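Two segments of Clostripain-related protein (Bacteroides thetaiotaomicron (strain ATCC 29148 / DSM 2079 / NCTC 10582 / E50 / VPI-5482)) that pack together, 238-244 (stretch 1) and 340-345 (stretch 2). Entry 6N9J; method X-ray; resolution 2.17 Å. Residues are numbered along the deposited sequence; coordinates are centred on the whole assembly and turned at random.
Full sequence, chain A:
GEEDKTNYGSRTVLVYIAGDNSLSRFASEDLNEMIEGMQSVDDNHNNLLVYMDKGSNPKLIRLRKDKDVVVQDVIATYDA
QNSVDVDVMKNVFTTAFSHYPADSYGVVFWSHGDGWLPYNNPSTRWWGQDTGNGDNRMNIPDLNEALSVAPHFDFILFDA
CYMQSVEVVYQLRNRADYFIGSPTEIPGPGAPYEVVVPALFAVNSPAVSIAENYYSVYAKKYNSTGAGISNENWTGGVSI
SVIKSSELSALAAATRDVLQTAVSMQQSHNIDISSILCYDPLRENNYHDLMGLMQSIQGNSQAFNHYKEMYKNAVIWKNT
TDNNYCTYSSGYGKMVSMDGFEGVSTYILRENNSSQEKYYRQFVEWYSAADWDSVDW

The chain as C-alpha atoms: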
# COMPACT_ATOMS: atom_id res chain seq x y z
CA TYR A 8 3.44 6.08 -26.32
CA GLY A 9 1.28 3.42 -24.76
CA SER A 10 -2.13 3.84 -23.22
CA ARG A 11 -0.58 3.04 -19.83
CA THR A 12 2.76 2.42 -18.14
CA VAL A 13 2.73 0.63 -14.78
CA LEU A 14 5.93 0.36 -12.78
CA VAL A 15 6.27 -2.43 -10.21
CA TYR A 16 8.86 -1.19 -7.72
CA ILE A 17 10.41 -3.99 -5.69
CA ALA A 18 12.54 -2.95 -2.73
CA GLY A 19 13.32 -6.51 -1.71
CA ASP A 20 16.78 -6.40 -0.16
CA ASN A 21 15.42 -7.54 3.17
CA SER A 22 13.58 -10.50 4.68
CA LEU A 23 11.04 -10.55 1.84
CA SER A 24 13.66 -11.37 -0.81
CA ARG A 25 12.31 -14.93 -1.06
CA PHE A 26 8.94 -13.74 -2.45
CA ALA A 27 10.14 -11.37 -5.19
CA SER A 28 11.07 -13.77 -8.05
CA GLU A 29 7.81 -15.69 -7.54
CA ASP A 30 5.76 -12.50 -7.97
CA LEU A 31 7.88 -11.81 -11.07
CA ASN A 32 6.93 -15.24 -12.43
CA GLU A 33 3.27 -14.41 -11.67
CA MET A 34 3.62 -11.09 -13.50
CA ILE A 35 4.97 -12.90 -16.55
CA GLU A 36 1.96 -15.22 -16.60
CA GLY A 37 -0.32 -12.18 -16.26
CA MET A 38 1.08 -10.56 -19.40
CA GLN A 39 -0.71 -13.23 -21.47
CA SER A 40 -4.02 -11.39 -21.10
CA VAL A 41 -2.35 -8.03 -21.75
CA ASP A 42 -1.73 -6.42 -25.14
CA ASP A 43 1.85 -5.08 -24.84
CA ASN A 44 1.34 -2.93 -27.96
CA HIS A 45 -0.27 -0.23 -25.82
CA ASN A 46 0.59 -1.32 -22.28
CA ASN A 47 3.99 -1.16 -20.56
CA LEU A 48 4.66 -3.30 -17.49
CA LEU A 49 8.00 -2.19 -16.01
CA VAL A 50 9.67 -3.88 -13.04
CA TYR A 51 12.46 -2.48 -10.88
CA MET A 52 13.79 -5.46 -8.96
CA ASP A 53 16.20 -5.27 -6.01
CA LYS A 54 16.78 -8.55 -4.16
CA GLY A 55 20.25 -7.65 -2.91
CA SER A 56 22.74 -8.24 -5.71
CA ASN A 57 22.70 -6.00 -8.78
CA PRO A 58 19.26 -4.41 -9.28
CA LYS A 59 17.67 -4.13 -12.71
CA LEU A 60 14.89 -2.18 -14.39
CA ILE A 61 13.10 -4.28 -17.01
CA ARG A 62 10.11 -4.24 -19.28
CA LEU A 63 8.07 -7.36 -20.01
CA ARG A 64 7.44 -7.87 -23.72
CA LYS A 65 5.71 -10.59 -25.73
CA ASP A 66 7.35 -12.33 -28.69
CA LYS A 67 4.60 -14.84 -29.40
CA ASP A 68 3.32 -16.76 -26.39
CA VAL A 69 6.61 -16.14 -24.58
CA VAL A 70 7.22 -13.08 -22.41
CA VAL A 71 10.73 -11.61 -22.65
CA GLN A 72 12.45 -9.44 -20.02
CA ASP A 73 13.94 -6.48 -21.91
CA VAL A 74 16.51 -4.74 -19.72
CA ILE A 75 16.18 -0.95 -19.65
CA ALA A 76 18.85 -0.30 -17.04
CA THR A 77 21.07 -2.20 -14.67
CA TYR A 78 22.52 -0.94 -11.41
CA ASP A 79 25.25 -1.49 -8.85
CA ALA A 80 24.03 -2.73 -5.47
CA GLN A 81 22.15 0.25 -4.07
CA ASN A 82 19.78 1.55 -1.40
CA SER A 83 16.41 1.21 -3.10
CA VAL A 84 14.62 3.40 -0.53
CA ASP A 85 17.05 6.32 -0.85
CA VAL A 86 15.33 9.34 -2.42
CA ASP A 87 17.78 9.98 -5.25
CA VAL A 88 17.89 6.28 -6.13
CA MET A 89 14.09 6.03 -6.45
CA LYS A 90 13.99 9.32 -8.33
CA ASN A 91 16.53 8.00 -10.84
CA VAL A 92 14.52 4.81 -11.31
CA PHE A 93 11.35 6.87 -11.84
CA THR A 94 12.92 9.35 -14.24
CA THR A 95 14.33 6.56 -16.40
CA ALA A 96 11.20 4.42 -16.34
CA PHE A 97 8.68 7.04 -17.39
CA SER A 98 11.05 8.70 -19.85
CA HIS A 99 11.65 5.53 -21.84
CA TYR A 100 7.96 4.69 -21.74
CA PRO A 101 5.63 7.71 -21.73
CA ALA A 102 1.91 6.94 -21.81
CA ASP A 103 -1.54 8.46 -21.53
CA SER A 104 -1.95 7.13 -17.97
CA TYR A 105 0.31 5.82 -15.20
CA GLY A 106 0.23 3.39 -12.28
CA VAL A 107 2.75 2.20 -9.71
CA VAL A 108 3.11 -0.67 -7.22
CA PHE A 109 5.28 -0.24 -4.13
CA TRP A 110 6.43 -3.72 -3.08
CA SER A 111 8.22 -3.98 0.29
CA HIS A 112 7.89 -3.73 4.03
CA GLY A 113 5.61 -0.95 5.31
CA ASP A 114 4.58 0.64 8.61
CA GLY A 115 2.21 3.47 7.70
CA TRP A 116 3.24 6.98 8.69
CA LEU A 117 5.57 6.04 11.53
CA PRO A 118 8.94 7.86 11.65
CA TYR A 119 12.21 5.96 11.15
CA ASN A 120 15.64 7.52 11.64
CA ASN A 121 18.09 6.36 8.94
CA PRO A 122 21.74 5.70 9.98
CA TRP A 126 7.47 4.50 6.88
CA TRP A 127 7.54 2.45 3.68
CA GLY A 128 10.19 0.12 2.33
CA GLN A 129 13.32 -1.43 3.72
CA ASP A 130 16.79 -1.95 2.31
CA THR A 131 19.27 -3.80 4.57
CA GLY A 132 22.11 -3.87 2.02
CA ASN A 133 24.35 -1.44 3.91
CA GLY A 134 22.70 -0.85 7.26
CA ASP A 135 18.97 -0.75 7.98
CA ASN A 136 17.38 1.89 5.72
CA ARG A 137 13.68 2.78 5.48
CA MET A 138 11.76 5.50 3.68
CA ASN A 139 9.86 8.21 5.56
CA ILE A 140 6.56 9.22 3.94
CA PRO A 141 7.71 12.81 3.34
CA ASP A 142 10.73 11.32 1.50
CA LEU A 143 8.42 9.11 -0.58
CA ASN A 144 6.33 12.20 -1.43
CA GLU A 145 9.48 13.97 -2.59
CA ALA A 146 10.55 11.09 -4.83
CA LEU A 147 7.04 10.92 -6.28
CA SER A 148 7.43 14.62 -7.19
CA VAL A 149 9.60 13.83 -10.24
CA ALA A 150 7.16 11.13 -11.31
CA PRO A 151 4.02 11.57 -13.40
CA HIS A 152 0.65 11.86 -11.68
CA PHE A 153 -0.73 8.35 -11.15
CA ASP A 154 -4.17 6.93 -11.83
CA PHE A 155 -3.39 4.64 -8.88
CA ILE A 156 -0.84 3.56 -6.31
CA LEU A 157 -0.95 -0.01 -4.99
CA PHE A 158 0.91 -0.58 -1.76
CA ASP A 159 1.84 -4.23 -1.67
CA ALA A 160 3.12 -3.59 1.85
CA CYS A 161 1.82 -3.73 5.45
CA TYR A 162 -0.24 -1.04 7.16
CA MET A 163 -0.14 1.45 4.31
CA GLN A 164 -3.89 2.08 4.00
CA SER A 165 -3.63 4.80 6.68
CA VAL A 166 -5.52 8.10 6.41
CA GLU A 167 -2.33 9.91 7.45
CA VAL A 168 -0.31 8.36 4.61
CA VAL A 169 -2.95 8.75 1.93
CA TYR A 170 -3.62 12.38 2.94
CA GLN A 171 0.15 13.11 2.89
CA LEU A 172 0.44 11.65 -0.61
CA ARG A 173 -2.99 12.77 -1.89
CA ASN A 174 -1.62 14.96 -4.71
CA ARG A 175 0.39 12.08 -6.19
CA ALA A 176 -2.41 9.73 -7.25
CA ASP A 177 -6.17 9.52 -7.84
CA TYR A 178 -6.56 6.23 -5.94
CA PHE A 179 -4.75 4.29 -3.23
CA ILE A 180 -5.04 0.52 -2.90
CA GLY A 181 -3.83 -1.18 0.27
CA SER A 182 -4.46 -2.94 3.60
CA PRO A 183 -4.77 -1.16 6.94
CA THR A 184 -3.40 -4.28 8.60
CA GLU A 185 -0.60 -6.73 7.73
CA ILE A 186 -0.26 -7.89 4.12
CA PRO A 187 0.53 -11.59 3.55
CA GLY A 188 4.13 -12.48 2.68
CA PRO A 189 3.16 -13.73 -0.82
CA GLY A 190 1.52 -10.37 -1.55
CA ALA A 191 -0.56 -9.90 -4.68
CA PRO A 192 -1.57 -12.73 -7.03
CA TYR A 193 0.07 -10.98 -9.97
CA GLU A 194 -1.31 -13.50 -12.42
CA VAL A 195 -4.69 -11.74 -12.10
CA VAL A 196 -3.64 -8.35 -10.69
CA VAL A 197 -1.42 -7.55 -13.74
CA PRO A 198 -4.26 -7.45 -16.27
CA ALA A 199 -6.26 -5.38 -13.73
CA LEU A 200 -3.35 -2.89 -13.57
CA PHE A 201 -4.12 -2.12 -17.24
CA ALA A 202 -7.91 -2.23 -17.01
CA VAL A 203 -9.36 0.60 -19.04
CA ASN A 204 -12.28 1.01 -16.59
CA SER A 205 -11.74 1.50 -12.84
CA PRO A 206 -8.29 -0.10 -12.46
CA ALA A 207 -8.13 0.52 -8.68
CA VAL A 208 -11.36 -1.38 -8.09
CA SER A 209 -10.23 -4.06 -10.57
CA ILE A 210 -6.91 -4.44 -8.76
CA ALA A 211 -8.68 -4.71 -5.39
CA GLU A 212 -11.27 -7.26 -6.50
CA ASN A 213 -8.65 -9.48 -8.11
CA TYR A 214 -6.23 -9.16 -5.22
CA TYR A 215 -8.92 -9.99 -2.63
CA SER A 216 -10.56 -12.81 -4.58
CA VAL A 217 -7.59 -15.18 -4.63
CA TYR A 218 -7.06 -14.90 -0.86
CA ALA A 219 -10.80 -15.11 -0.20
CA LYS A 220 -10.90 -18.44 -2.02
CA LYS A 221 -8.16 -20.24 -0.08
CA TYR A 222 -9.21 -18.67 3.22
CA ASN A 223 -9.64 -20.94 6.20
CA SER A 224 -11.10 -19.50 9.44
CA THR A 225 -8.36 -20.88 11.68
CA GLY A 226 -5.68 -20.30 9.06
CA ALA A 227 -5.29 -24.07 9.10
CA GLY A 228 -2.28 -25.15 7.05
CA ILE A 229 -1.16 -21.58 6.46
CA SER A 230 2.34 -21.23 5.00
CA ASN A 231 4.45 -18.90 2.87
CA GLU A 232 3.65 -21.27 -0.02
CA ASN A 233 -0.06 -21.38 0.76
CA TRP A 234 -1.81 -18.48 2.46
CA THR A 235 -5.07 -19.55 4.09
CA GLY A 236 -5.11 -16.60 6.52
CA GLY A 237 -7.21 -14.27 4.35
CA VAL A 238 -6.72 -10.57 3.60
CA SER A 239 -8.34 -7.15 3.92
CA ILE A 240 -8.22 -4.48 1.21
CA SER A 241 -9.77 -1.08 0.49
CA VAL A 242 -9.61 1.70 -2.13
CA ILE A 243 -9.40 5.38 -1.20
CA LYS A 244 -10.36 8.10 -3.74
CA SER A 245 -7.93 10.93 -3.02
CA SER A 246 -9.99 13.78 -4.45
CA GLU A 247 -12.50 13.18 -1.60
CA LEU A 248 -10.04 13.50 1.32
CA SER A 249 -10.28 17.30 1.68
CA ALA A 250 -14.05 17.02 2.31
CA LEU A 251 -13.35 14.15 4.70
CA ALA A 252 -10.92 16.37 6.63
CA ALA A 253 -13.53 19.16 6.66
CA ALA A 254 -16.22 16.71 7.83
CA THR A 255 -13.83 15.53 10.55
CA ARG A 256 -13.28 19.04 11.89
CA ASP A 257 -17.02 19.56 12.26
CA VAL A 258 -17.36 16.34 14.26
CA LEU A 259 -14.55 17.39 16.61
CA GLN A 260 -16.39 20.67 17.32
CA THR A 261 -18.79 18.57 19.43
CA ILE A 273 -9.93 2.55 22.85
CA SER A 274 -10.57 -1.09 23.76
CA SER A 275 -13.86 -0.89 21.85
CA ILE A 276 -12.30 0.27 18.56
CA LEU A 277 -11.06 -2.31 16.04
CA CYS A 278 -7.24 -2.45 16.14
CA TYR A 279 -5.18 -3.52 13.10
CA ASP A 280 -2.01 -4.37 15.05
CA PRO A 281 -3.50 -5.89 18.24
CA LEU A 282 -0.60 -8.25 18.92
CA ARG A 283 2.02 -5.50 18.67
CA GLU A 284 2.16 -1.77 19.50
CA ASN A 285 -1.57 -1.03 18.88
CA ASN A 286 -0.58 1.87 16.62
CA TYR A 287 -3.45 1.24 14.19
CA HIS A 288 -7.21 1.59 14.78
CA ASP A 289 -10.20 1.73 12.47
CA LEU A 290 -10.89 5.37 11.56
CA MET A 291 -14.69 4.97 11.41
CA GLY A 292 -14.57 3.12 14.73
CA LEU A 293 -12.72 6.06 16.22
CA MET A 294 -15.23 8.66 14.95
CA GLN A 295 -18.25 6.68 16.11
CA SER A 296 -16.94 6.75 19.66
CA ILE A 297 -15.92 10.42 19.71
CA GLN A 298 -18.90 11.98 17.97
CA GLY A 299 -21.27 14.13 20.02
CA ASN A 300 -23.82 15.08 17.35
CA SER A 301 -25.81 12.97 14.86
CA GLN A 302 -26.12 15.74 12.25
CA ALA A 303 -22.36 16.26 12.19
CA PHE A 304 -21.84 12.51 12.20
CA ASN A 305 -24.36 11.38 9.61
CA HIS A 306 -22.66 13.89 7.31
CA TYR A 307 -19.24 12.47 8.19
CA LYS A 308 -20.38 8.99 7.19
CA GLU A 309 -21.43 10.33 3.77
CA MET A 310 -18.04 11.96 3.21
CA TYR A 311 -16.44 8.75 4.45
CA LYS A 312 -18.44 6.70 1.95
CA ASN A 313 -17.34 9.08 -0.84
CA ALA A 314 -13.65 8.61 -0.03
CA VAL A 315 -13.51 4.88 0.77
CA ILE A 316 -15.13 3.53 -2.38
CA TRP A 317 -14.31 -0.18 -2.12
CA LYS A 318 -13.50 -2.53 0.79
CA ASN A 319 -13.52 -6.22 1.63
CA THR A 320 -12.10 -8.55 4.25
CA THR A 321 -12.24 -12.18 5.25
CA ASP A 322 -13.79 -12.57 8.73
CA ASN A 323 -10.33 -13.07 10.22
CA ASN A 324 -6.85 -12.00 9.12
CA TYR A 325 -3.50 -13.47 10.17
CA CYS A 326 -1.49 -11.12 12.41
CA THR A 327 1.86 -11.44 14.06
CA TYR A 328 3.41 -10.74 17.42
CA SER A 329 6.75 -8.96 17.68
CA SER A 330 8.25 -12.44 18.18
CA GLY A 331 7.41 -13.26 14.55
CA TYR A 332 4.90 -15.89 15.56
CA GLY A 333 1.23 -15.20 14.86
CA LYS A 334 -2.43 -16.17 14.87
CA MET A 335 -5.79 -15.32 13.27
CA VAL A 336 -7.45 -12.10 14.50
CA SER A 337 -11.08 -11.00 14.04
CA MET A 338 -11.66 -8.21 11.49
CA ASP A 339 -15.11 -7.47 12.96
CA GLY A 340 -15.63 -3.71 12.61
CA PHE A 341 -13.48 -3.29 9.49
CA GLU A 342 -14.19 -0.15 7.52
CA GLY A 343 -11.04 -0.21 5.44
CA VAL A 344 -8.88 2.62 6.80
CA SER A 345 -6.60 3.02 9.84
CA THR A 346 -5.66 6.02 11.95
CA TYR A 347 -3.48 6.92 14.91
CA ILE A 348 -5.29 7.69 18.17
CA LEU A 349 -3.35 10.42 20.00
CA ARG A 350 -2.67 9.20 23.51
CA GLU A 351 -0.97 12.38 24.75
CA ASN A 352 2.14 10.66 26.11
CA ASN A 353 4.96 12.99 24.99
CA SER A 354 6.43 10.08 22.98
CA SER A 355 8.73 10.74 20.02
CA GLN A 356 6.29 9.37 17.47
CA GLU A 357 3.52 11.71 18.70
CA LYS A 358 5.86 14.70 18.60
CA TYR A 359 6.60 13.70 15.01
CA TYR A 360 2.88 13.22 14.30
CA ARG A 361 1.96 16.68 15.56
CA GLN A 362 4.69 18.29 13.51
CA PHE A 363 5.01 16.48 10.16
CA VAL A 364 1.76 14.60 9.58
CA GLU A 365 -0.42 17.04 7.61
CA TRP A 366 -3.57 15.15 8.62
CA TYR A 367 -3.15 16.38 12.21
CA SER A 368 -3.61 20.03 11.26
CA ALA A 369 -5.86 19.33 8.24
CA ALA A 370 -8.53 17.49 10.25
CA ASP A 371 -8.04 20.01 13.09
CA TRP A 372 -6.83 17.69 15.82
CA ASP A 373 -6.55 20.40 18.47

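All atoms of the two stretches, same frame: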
# COMPACT_ATOMS: atom_id res chain seq x y z
N VAL A 238 -7.26 -11.89 3.91
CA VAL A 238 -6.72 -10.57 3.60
C VAL A 238 -7.82 -9.52 3.75
O VAL A 238 -9.00 -9.84 3.70
CB VAL A 238 -6.14 -10.49 2.15
CG1 VAL A 238 -7.26 -10.34 1.12
CG2 VAL A 238 -5.18 -9.32 2.02
N SER A 239 -7.41 -8.27 3.93
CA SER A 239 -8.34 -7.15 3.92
C SER A 239 -7.80 -6.03 3.05
O SER A 239 -6.62 -5.66 3.14
CB SER A 239 -8.56 -6.64 5.34
OG SER A 239 -7.35 -6.14 5.86
N ILE A 240 -8.65 -5.48 2.19
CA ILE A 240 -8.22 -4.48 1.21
C ILE A 240 -9.28 -3.39 1.10
O ILE A 240 -10.46 -3.67 1.24
CB ILE A 240 -7.99 -5.13 -0.20
CG1 ILE A 240 -6.90 -6.20 -0.14
CG2 ILE A 240 -7.62 -4.08 -1.26
CD1 ILE A 240 -5.49 -5.64 -0.00
N SER A 241 -8.85 -2.15 0.87
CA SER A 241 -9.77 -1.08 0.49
C SER A 241 -9.17 -0.16 -0.59
O SER A 241 -7.99 -0.27 -0.94
CB SER A 241 -10.18 -0.26 1.72
OG SER A 241 -9.07 0.46 2.25
N VAL A 242 -10.01 0.73 -1.11
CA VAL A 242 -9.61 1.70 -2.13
C VAL A 242 -10.06 3.09 -1.69
O VAL A 242 -11.25 3.32 -1.47
CB VAL A 242 -10.23 1.39 -3.52
CG1 VAL A 242 -9.97 2.53 -4.49
CG2 VAL A 242 -9.71 0.09 -4.08
N ILE A 243 -9.10 4.00 -1.55
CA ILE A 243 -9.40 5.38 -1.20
C ILE A 243 -9.28 6.29 -2.42
O ILE A 243 -8.27 6.24 -3.13
CB ILE A 243 -8.46 5.87 -0.11
CG1 ILE A 243 -8.74 5.11 1.19
CG2 ILE A 243 -8.59 7.38 0.08
CD1 ILE A 243 -7.75 5.41 2.27
N LYS A 244 -10.32 7.10 -2.67
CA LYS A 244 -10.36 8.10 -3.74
C LYS A 244 -9.85 9.44 -3.22
O LYS A 244 -10.53 10.11 -2.42
CB LYS A 244 -11.79 8.24 -4.28
CG LYS A 244 -11.95 9.11 -5.53
CD LYS A 244 -13.41 9.19 -5.94
CE LYS A 244 -13.58 9.63 -7.39
NZ LYS A 244 -12.96 10.96 -7.66
N GLY A 340 -15.69 -5.15 12.47
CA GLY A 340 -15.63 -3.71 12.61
C GLY A 340 -14.87 -3.01 11.49
O GLY A 340 -14.77 -1.79 11.46
N PHE A 341 -14.35 -3.79 10.55
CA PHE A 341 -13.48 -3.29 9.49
C PHE A 341 -14.17 -2.30 8.56
O PHE A 341 -15.19 -2.61 7.94
CB PHE A 341 -12.96 -4.49 8.69
CG PHE A 341 -12.27 -4.14 7.40
CD1 PHE A 341 -10.95 -3.75 7.38
CD2 PHE A 341 -12.95 -4.27 6.19
CE1 PHE A 341 -10.31 -3.47 6.19
CE2 PHE A 341 -12.32 -3.99 4.99
CZ PHE A 341 -11.00 -3.58 4.99
N GLU A 342 -13.62 -1.10 8.45
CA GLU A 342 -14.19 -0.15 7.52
C GLU A 342 -13.17 0.29 6.48
O GLU A 342 -13.45 1.13 5.63
CB GLU A 342 -14.77 1.06 8.26
CG GLU A 342 -15.98 0.72 9.16
CD GLU A 342 -17.20 0.20 8.38
OE1 GLU A 342 -18.10 -0.37 9.03
OE2 GLU A 342 -17.27 0.37 7.14
N GLY A 343 -11.98 -0.31 6.54
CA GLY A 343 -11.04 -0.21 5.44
C GLY A 343 -9.90 0.78 5.58
O GLY A 343 -9.02 0.81 4.72
N VAL A 344 -9.91 1.59 6.63
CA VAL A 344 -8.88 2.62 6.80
C VAL A 344 -8.41 2.72 8.26
O VAL A 344 -9.22 2.62 9.18
CB VAL A 344 -9.37 4.01 6.32
CG1 VAL A 344 -8.25 5.05 6.41
CG2 VAL A 344 -9.87 3.93 4.90
N SER A 345 -7.11 2.89 8.47
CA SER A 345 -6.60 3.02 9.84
C SER A 345 -6.25 4.46 10.17
O SER A 345 -6.18 5.32 9.29
CB SER A 345 -5.37 2.14 10.06
OG SER A 345 -4.20 2.80 9.61

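What polar bond joins the two stretches? One hydrogen bond does so: Ser 241 OG donates to Gly 343 O at 2.5 Å, which is very short. The serine CA-to-CB bond points toward the other stretch, and a p rotamer at 67° places the hydroxyl beside the carbonyl. The same OG is also hydrogen-bonded elsewhere in the structure.

Why does glycine suit position 343? Here the backbones come nearest, with Ser 241 CA 5.2 Å from Gly 343 CA. An ideal CB on Gly 343 would lie 3.0 Å from Ser 241 CB, a clash. The backbone angles, 101°/-7°, independently call for glycine, since a CB would also be jammed against the preceding carbonyl O.

How does the aromatic ring of Phe 341 meet the strand? Its CZ lies 3.8 Å from Ile 240 O, with the oxygen at the ring edge, near its plane. Ser 239 CB approaches obliquely, 3.7 Å from Phe 341 CE1. The Ile 240 side chain points away, so this residue meets the ring through its backbone.

Where do apolar side chains touch? Ile 243 CD1 packs 3.7 Å from Val 344 CG2. Ser 239, Ser 241 and Ile 243 all point toward stretch 2, while Ile 240 and Val 242 point away, the alternation expected of a strand.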